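Local coordinates for glideosome-associated protein 50 (Plasmodium falciparum 3D7, PDB 3TGH) that forms part of the glideosome, which drives parasite gliding and host cell invasion, and may help assemble it and attach it to the inner membrane complex, at residues 57-60 against 61-65; 155-159 against 160-164; 279-283 against 284-288. All coordinates share one frame; numbering follows the deposited sequence. Where two conformers were deposited one is given.

Contact 1. Residues 57-60 against 61-65; sequences WKNL and YEDVY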
loop_
_atom_site.group_PDB
_atom_site.type_symbol
_atom_site.label_atom_id
_atom_site.label_comp_id
_atom_site.label_asym_id
_atom_site.label_seq_id
_atom_site.Cartn_x
_atom_site.Cartn_y
_atom_site.Cartn_z
ATOM N N TRP A 57 -18.591 3.528 7.378
ATOM C CA TRP A 57 -18.147 4.005 6.056
ATOM C C TRP A 57 -18.240 5.530 5.969
ATOM O O TRP A 57 -17.308 6.202 5.523
ATOM C CB TRP A 57 -18.966 3.383 4.920
ATOM C CG TRP A 57 -18.702 1.932 4.672
ATOM C CD1 TRP A 57 -19.506 0.881 5.013
ATOM C CD2 TRP A 57 -17.570 1.365 3.999
ATOM N NE1 TRP A 57 -18.947 -0.300 4.603
ATOM C CE2 TRP A 57 -17.760 -0.035 3.972
ATOM C CE3 TRP A 57 -16.416 1.904 3.419
ATOM C CZ2 TRP A 57 -16.828 -0.906 3.395
ATOM C CZ3 TRP A 57 -15.499 1.039 2.836
ATOM C CH2 TRP A 57 -15.716 -0.347 2.821
ATOM N N LYS A 58 -19.376 6.069 6.392
ATOM C CA LYS A 58 -19.583 7.511 6.391
ATOM C C LYS A 58 -18.753 8.207 7.470
ATOM O O LYS A 58 -18.070 9.204 7.196
ATOM C CB LYS A 58 -21.063 7.838 6.577
ATOM C CG LYS A 58 -21.395 9.303 6.356
ATOM C CD LYS A 58 -22.895 9.542 6.361
ATOM C CE LYS A 58 -23.223 10.995 6.043
ATOM N NZ LYS A 58 -22.758 11.925 7.108
ATOM N N ASN A 59 -18.807 7.671 8.686
ATOM C CA ASN A 59 -18.203 8.323 9.855
ATOM C C ASN A 59 -16.674 8.311 9.890
ATOM O O ASN A 59 -16.071 9.270 10.369
ATOM C CB ASN A 59 -18.731 7.699 11.152
ATOM C CG ASN A 59 -20.218 7.917 11.344
ATOM O OD1 ASN A 59 -20.773 8.939 10.925
ATOM N ND2 ASN A 59 -20.872 6.965 11.994
ATOM N N LEU A 60 -16.055 7.238 9.394
ATOM C CA LEU A 60 -14.599 7.090 9.462
ATOM C C LEU A 60 -13.867 7.321 8.143
ATOM O O LEU A 60 -12.652 7.467 8.150
ATOM C CB LEU A 60 -14.222 5.710 10.014
ATOM C CG LEU A 60 -14.756 5.364 11.406
ATOM C CD1 LEU A 60 -14.330 3.954 11.816
ATOM C CD2 LEU A 60 -14.288 6.391 12.432
ATOM N N TYR A 61 -14.584 7.346 7.018
ATOM C CA TYR A 61 -13.944 7.513 5.717
ATOM C C TYR A 61 -14.526 8.709 4.980
ATOM O O TYR A 61 -13.834 9.705 4.775
ATOM C CB TYR A 61 -14.078 6.239 4.882
ATOM C CG TYR A 61 -13.482 6.308 3.488
ATOM C CD1 TYR A 61 -12.116 6.160 3.286
ATOM C CD2 TYR A 61 -14.292 6.499 2.366
ATOM C CE1 TYR A 61 -11.564 6.202 2.001
ATOM C CE2 TYR A 61 -13.746 6.551 1.080
ATOM C CZ TYR A 61 -12.374 6.401 0.915
ATOM O OH TYR A 61 -11.812 6.430 -0.337
ATOM N N GLU A 62 -15.799 8.614 4.609
ATOM C CA GLU A 62 -16.432 9.628 3.765
ATOM C C GLU A 62 -16.397 11.020 4.388
ATOM O O GLU A 62 -16.056 11.989 3.714
ATOM C CB GLU A 62 -17.884 9.267 3.457
ATOM C CG GLU A 62 -18.071 7.963 2.691
ATOM C CD GLU A 62 -19.543 7.603 2.498
ATOM O OE1 GLU A 62 -20.423 8.434 2.807
ATOM O OE2 GLU A 62 -19.819 6.481 2.039
ATOM N N ASP A 63 -16.754 11.122 5.665
ATOM C CA ASP A 63 -16.797 12.427 6.336
ATOM C C ASP A 63 -15.425 12.916 6.813
ATOM O O ASP A 63 -15.291 14.072 7.207
ATOM C CB ASP A 63 -17.777 12.402 7.514
ATOM C CG ASP A 63 -19.233 12.354 7.070
ATOM O OD1 ASP A 63 -19.510 12.495 5.857
ATOM O OD2 ASP A 63 -20.106 12.189 7.943
ATOM N N VAL A 64 -14.420 12.040 6.784
ATOM C CA VAL A 64 -13.083 12.377 7.254
ATOM C C VAL A 64 -12.198 12.857 6.105
ATOM O O VAL A 64 -11.421 13.798 6.277
ATOM C CB VAL A 64 -12.413 11.168 7.966
ATOM C CG1 VAL A 64 -10.962 11.484 8.355
ATOM C CG2 VAL A 64 -13.218 10.755 9.192
ATOM N N TYR A 65 -12.304 12.214 4.941
ATOM C CA TYR A 65 -11.367 12.474 3.837
ATOM C C TYR A 65 -12.008 13.205 2.660
ATOM O O TYR A 65 -11.467 13.203 1.555
ATOM C CB TYR A 65 -10.684 11.171 3.396
ATOM C CG TYR A 65 -9.976 10.503 4.558
ATOM C CD1 TYR A 65 -8.775 11.014 5.059
ATOM C CD2 TYR A 65 -10.516 9.384 5.173
ATOM C CE1 TYR A 65 -8.136 10.418 6.153
ATOM C CE2 TYR A 65 -9.880 8.778 6.252
ATOM C CZ TYR A 65 -8.696 9.304 6.738
ATOM O OH TYR A 65 -8.086 8.703 7.809
HETATM O O HOH W 1 -19.345 11.768 10.323
#
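In the helix 56-62, the connection of a beta-alpha-beta unit between strands 37-40 and 75-78, a pi-type turn sets E62 and D63 five residues on from their backbone partners W57 and K58. E62 N gives W57 O a nearly straight bond of 3.0 Å (176° at the hydrogen), and D63 N reaches K58 O at 2.8 Å. The wider winding also brings the side chains of K58 and D63 together. With CG of K58 opposite its own backbone N (chi1 -170°), the long lysine chain runs out extended and bends at its final torsion, so that NZ meets D63 OD2 at 2.8 Å in a salt bridge on the syn lone pair. A flexible lysine and a short aspartate suit this solvent-facing side. Water 1 donates to the same OD2 and to N59 OD1, tying a third polar side chain to the pair.

On the buried side, branched V64 sets CG2 3.4 Å from N59 O and 3.5 Å from L60 O, while Y61 O accepts from both V64 N and Y65 N. Y61 and W57 carry their rings inward to W121, and their polar ends bond P119 O and G51 O. This is a crossover helix packed on a sheet of the calcineurin-like phosphoesterase fold.

Contact 2. Residues 155-159 against 160-164; sequences IFIDT and WVLSS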
loop_
_atom_site.group_PDB
_atom_site.type_symbol
_atom_site.label_atom_id
_atom_site.label_comp_id
_atom_site.label_asym_id
_atom_site.label_seq_id
_atom_site.Cartn_x
_atom_site.Cartn_y
_atom_site.Cartn_z
ATOM N N ILE A 155 1.826 -3.403 -7.021
ATOM C CA ILE A 155 1.321 -4.735 -6.737
ATOM C C ILE A 155 0.751 -4.736 -5.315
ATOM O O ILE A 155 1.422 -4.331 -4.350
ATOM C CB ILE A 155 2.413 -5.793 -6.910
ATOM C CG1 ILE A 155 2.832 -5.853 -8.392
ATOM C CG2 ILE A 155 1.924 -7.173 -6.435
ATOM C CD1 ILE A 155 4.175 -6.533 -8.623
ATOM N N PHE A 156 -0.503 -5.147 -5.201
ATOM C CA PHE A 156 -1.219 -5.115 -3.927
ATOM C C PHE A 156 -1.418 -6.532 -3.432
ATOM O O PHE A 156 -1.986 -7.374 -4.133
ATOM C CB PHE A 156 -2.558 -4.386 -4.079
ATOM C CG PHE A 156 -2.410 -2.953 -4.492
ATOM C CD1 PHE A 156 -2.286 -2.613 -5.838
ATOM C CD2 PHE A 156 -2.347 -1.940 -3.537
ATOM C CE1 PHE A 156 -2.119 -1.277 -6.226
ATOM C CE2 PHE A 156 -2.179 -0.621 -3.912
ATOM C CZ PHE A 156 -2.050 -0.288 -5.268
ATOM N N ILE A 157 -0.946 -6.800 -2.216
ATOM C CA ILE A 157 -1.011 -8.145 -1.644
ATOM C C ILE A 157 -1.838 -8.176 -0.369
ATOM O O ILE A 157 -1.952 -7.169 0.336
ATOM C CB ILE A 157 0.405 -8.731 -1.358
ATOM C CG1 ILE A 157 1.199 -7.863 -0.387
ATOM C CG2 ILE A 157 1.195 -8.873 -2.648
ATOM C CD1 ILE A 157 2.554 -8.496 0.026
ATOM N N ASP A 158 -2.425 -9.338 -0.101
ATOM C CA ASP A 158 -3.093 -9.596 1.153
ATOM C C ASP A 158 -2.197 -10.514 1.957
ATOM O O ASP A 158 -2.109 -11.713 1.681
ATOM C CB ASP A 158 -4.458 -10.234 0.956
ATOM C CG ASP A 158 -5.240 -10.285 2.250
ATOM O OD1 ASP A 158 -4.729 -10.865 3.223
ATOM O OD2 ASP A 158 -6.331 -9.706 2.315
ATOM N N THR A 159 -1.534 -9.951 2.957
ATOM C CA THR A 159 -0.563 -10.717 3.719
ATOM C C THR A 159 -1.194 -11.774 4.633
ATOM O O THR A 159 -0.494 -12.693 5.065
ATOM C CB THR A 159 0.396 -9.806 4.510
ATOM O OG1 THR A 159 -0.338 -8.839 5.259
ATOM C CG2 THR A 159 1.351 -9.086 3.565
ATOM N N TRP A 160 -2.488 -11.668 4.929
ATOM C CA TRP A 160 -3.147 -12.718 5.695
ATOM C C TRP A 160 -3.472 -13.917 4.806
ATOM O O TRP A 160 -3.258 -15.065 5.205
ATOM C CB TRP A 160 -4.386 -12.219 6.441
ATOM C CG TRP A 160 -4.876 -13.270 7.368
ATOM C CD1 TRP A 160 -4.175 -13.828 8.408
ATOM C CD2 TRP A 160 -6.137 -13.949 7.327
ATOM N NE1 TRP A 160 -4.927 -14.798 9.016
ATOM C CE2 TRP A 160 -6.139 -14.888 8.384
ATOM C CE3 TRP A 160 -7.275 -13.841 6.523
ATOM C CZ2 TRP A 160 -7.220 -15.734 8.634
ATOM C CZ3 TRP A 160 -8.359 -14.665 6.787
ATOM C CH2 TRP A 160 -8.323 -15.601 7.837
ATOM N N VAL A 161 -3.971 -13.653 3.597
ATOM C CA VAL A 161 -4.185 -14.721 2.603
ATOM C C VAL A 161 -2.904 -15.511 2.318
ATOM O O VAL A 161 -2.949 -16.735 2.159
ATOM C CB VAL A 161 -4.740 -14.163 1.277
ATOM C CG1 VAL A 161 -4.830 -15.270 0.223
ATOM C CG2 VAL A 161 -6.109 -13.535 1.500
ATOM N N LEU A 162 -1.774 -14.807 2.264
ATOM C CA LEU A 162 -0.477 -15.425 1.998
ATOM C C LEU A 162 0.087 -16.181 3.203
ATOM O O LEU A 162 1.052 -16.927 3.058
ATOM C CB LEU A 162 0.547 -14.364 1.575
ATOM C CG LEU A 162 0.340 -13.645 0.244
ATOM C CD1 LEU A 162 1.496 -12.660 0.011
ATOM C CD2 LEU A 162 0.224 -14.651 -0.879
ATOM N N SER A 163 -0.483 -15.961 4.385
ATOM C CA SER A 163 -0.008 -16.599 5.618
ATOM C C SER A 163 -0.478 -18.043 5.748
ATOM O O SER A 163 -1.384 -18.490 5.048
ATOM C CB SER A 163 -0.478 -15.811 6.848
ATOM O OG SER A 163 -1.806 -16.153 7.191
ATOM N N SER A 164 0.117 -18.758 6.698
ATOM C CA SER A 164 -0.245 -20.146 6.952
ATOM C C SER A 164 -1.580 -20.302 7.698
ATOM O O SER A 164 -2.115 -21.411 7.766
ATOM C CB SER A 164 0.874 -20.838 7.742
ATOM O OG SER A 164 1.044 -20.221 9.001
#
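The side chain of D158 crosses that of V161 at about a right angle, its carboxylate carbon CG resting 3.4 Å from the valine methyl CG2. D158 turns its carboxylate to the side away from its own N (chi1 -170°), which brings OD1 to the amides ahead, where it receives V161 N at 2.9 Å. That bond is nearly straight, 170° at the hydrogen, though it arrives from above the carboxylate plane, 41° out of it. W160 N makes a second, weak and bent bond to the same oxygen. The other oxygen, OD2, takes W85 NE1, and these partners would tend to fix the rotation of the buried carboxylate.

Backbone completes what the side chain begins: D158 O accepts L162 N at 3.2 Å, which with the OD1 bonds makes an Asx motif at the point where strand 148-156 gives way to the loop before helix 169-189. Aspartate suits it, being short enough to return to the amides just ahead. A type I turn from W160 to S163 overlaps its end, and W160 O accepts both S163 N and S163 OG, the hydroxyl at 2.7 Å on a lone pair. Turning the backbone here points V161 O at H172 ND1, so the loop holds a metal-binding histidine from the second shell. L162, an aliphatic residue in a buried place, lays CG 3.4 Å from D158 O and reaches back with CD1 to I157 CD1, 4.3 Å away. The hydroxyl OG1 of T159 is taken by Q199 N, while the W160 ring meets those of W85 and F166.

Contact 3. Residues 279-283 against 284-288; sequences HELSN and NGIVT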
loop_
_atom_site.group_PDB
_atom_site.type_symbol
_atom_site.label_atom_id
_atom_site.label_comp_id
_atom_site.label_asym_id
_atom_site.label_seq_id
_atom_site.Cartn_x
_atom_site.Cartn_y
_atom_site.Cartn_z
ATOM N N HIS A 279 5.050 10.173 -1.853
ATOM C CA HIS A 279 6.096 9.552 -2.660
ATOM C C HIS A 279 6.105 10.213 -4.022
ATOM O O HIS A 279 5.049 10.502 -4.573
ATOM C CB HIS A 279 5.847 8.057 -2.844
ATOM C CG HIS A 279 5.506 7.325 -1.586
ATOM N ND1 HIS A 279 6.447 6.669 -0.827
ATOM C CD2 HIS A 279 4.316 7.125 -0.969
ATOM C CE1 HIS A 279 5.855 6.098 0.210
ATOM N NE2 HIS A 279 4.561 6.362 0.146
ATOM N N GLU A 280 7.301 10.430 -4.556
ATOM C CA GLU A 280 7.477 11.066 -5.857
ATOM C C GLU A 280 8.375 10.185 -6.739
ATOM O O GLU A 280 9.529 9.923 -6.392
ATOM C CB GLU A 280 8.096 12.463 -5.678
ATOM C CG GLU A 280 7.334 13.383 -4.697
ATOM C CD GLU A 280 8.109 14.641 -4.275
ATOM O OE1 GLU A 280 9.300 14.796 -4.626
ATOM O OE2 GLU A 280 7.513 15.482 -3.571
ATOM N N LEU A 281 7.841 9.720 -7.867
ATOM C CA LEU A 281 8.624 8.961 -8.847
ATOM C C LEU A 281 9.084 9.928 -9.926
ATOM O O LEU A 281 8.278 10.708 -10.440
ATOM C CB LEU A 281 7.796 7.854 -9.497
ATOM C CG LEU A 281 7.593 6.534 -8.750
ATOM C CD1 LEU A 281 7.196 6.752 -7.324
ATOM C CD2 LEU A 281 6.555 5.691 -9.483
ATOM N N SER A 282 10.368 9.868 -10.274
ATOM C CA SER A 282 10.942 10.750 -11.290
ATOM C C SER A 282 12.012 10.019 -12.092
ATOM O O SER A 282 12.288 8.844 -11.851
ATOM C CB SER A 282 11.551 11.994 -10.626
ATOM O OG SER A 282 12.753 11.684 -9.933
ATOM N N ASN A 283 12.632 10.725 -13.034
ATOM C CA ASN A 283 13.723 10.155 -13.825
ATOM C C ASN A 283 14.898 9.689 -12.965
ATOM O O ASN A 283 15.624 8.777 -13.350
ATOM C CB ASN A 283 14.201 11.135 -14.920
ATOM C CG ASN A 283 14.620 12.493 -14.374
ATOM O OD1 ASN A 283 14.412 12.804 -13.200
ATOM N ND2 ASN A 283 15.211 13.314 -15.235
ATOM N N ASN A 284 15.061 10.299 -11.794
ATOM C CA ASN A 284 16.178 10.001 -10.901
ATOM C C ASN A 284 15.905 8.910 -9.863
ATOM O O ASN A 284 16.844 8.308 -9.339
ATOM C CB ASN A 284 16.619 11.286 -10.203
ATOM C CG ASN A 284 17.193 12.301 -11.178
ATOM O OD1 ASN A 284 16.787 13.464 -11.199
ATOM N ND2 ASN A 284 18.131 11.856 -12.008
ATOM N N GLY A 285 14.636 8.656 -9.566
ATOM C CA GLY A 285 14.275 7.614 -8.608
ATOM C C GLY A 285 13.015 7.922 -7.831
ATOM O O GLY A 285 12.090 8.544 -8.358
ATOM N N ILE A 286 12.990 7.487 -6.572
ATOM C CA ILE A 286 11.841 7.660 -5.696
ATOM C C ILE A 286 12.232 8.469 -4.470
ATOM O O ILE A 286 13.174 8.112 -3.758
ATOM C CB ILE A 286 11.274 6.320 -5.209
ATOM C CG1 ILE A 286 11.046 5.376 -6.389
ATOM C CG2 ILE A 286 9.964 6.565 -4.436
ATOM C CD1 ILE A 286 10.477 4.034 -6.001
ATOM N N VAL A 287 11.514 9.563 -4.243
ATOM C CA VAL A 287 11.669 10.360 -3.033
ATOM C C VAL A 287 10.430 10.132 -2.180
ATOM O O VAL A 287 9.306 10.323 -2.650
ATOM C CB VAL A 287 11.817 11.863 -3.352
ATOM C CG1 VAL A 287 11.891 12.677 -2.069
ATOM C CG2 VAL A 287 13.055 12.112 -4.207
ATOM N N THR A 288 10.639 9.702 -0.938
ATOM C CA THR A 288 9.558 9.492 0.006
ATOM C C THR A 288 9.685 10.502 1.139
ATOM O O THR A 288 10.752 10.629 1.743
ATOM C CB THR A 288 9.599 8.064 0.580
ATOM O OG1 THR A 288 9.376 7.120 -0.476
ATOM C CG2 THR A 288 8.536 7.878 1.664
HETATM O O HOH W 2 18.967 8.985 -13.446
#
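H279 and T288 stand side by side and point the same way, a non-hydrogen-bonded pair of the antiparallel beta hairpin formed by strands 275-282 and 285-292. The threonine hydroxyl comes in at the edge of the imidazole, near its plane, so that T288 OG1 and H279 ND1 share a hydrogen bond of 3.0 Å in which either may donate. Beside it T288 CG2 lies 3.5 Å from H279 CE1. Threonine fits here because its CB carries one polar and one apolar branch, both at the same ring. The far nitrogen, NE2, bonds S8 OG, and the ring stacks on F6 of strand 4-8.

L281 and I286, the next non-hydrogen-bonded pair, also lie side by side on the same face, where L281 CD1 touches I286 CG2 at 4.0 Å. Both also pack on F192, so this face looks into the core between the two sheets, where aliphatic side chains belong. E280 and V287 point to the other face, again alongside each other, and their backbones bond twice: E280 N to V287 O at 2.8 Å, and V287 N to E280 O at 2.9 Å. On that face the carboxylate of E280 suits a basic neighbour, its OE2 forming a salt bridge with K289 NZ.

Toward the turn, S282 N donates to G285 O at 2.9 Å. G285 has phi 148° and psi -146°, at which a side chain would press on N284 O; glycine accommodates them. At chi1 72° the hydroxyl of S282 leans over the loop, and S282 OG accepts N284 N at 3.3 Å.

Overall arrangement
The three contacts are spread over the two-sheet fold and none touches another. Contacts 1 and 3 both belong to one sheet: contact 1 lies on the helix joining two of its parallel strands, and contact 3 is a hairpin within it, their centres 30 Å apart. Contact 2 leaves a strand of the other sheet; its centre is 26 Å from each of theirs, and it and contact 3 lie on opposite sides of the chain's centre. Contact 2 alone lies beside the metal-binding histidines: V161 comes within about 5 Å of H172 and T159 within about 6 Å of H233, side chain to side chain. A bound cobalt ion is about 8 Å from the side chain of L162.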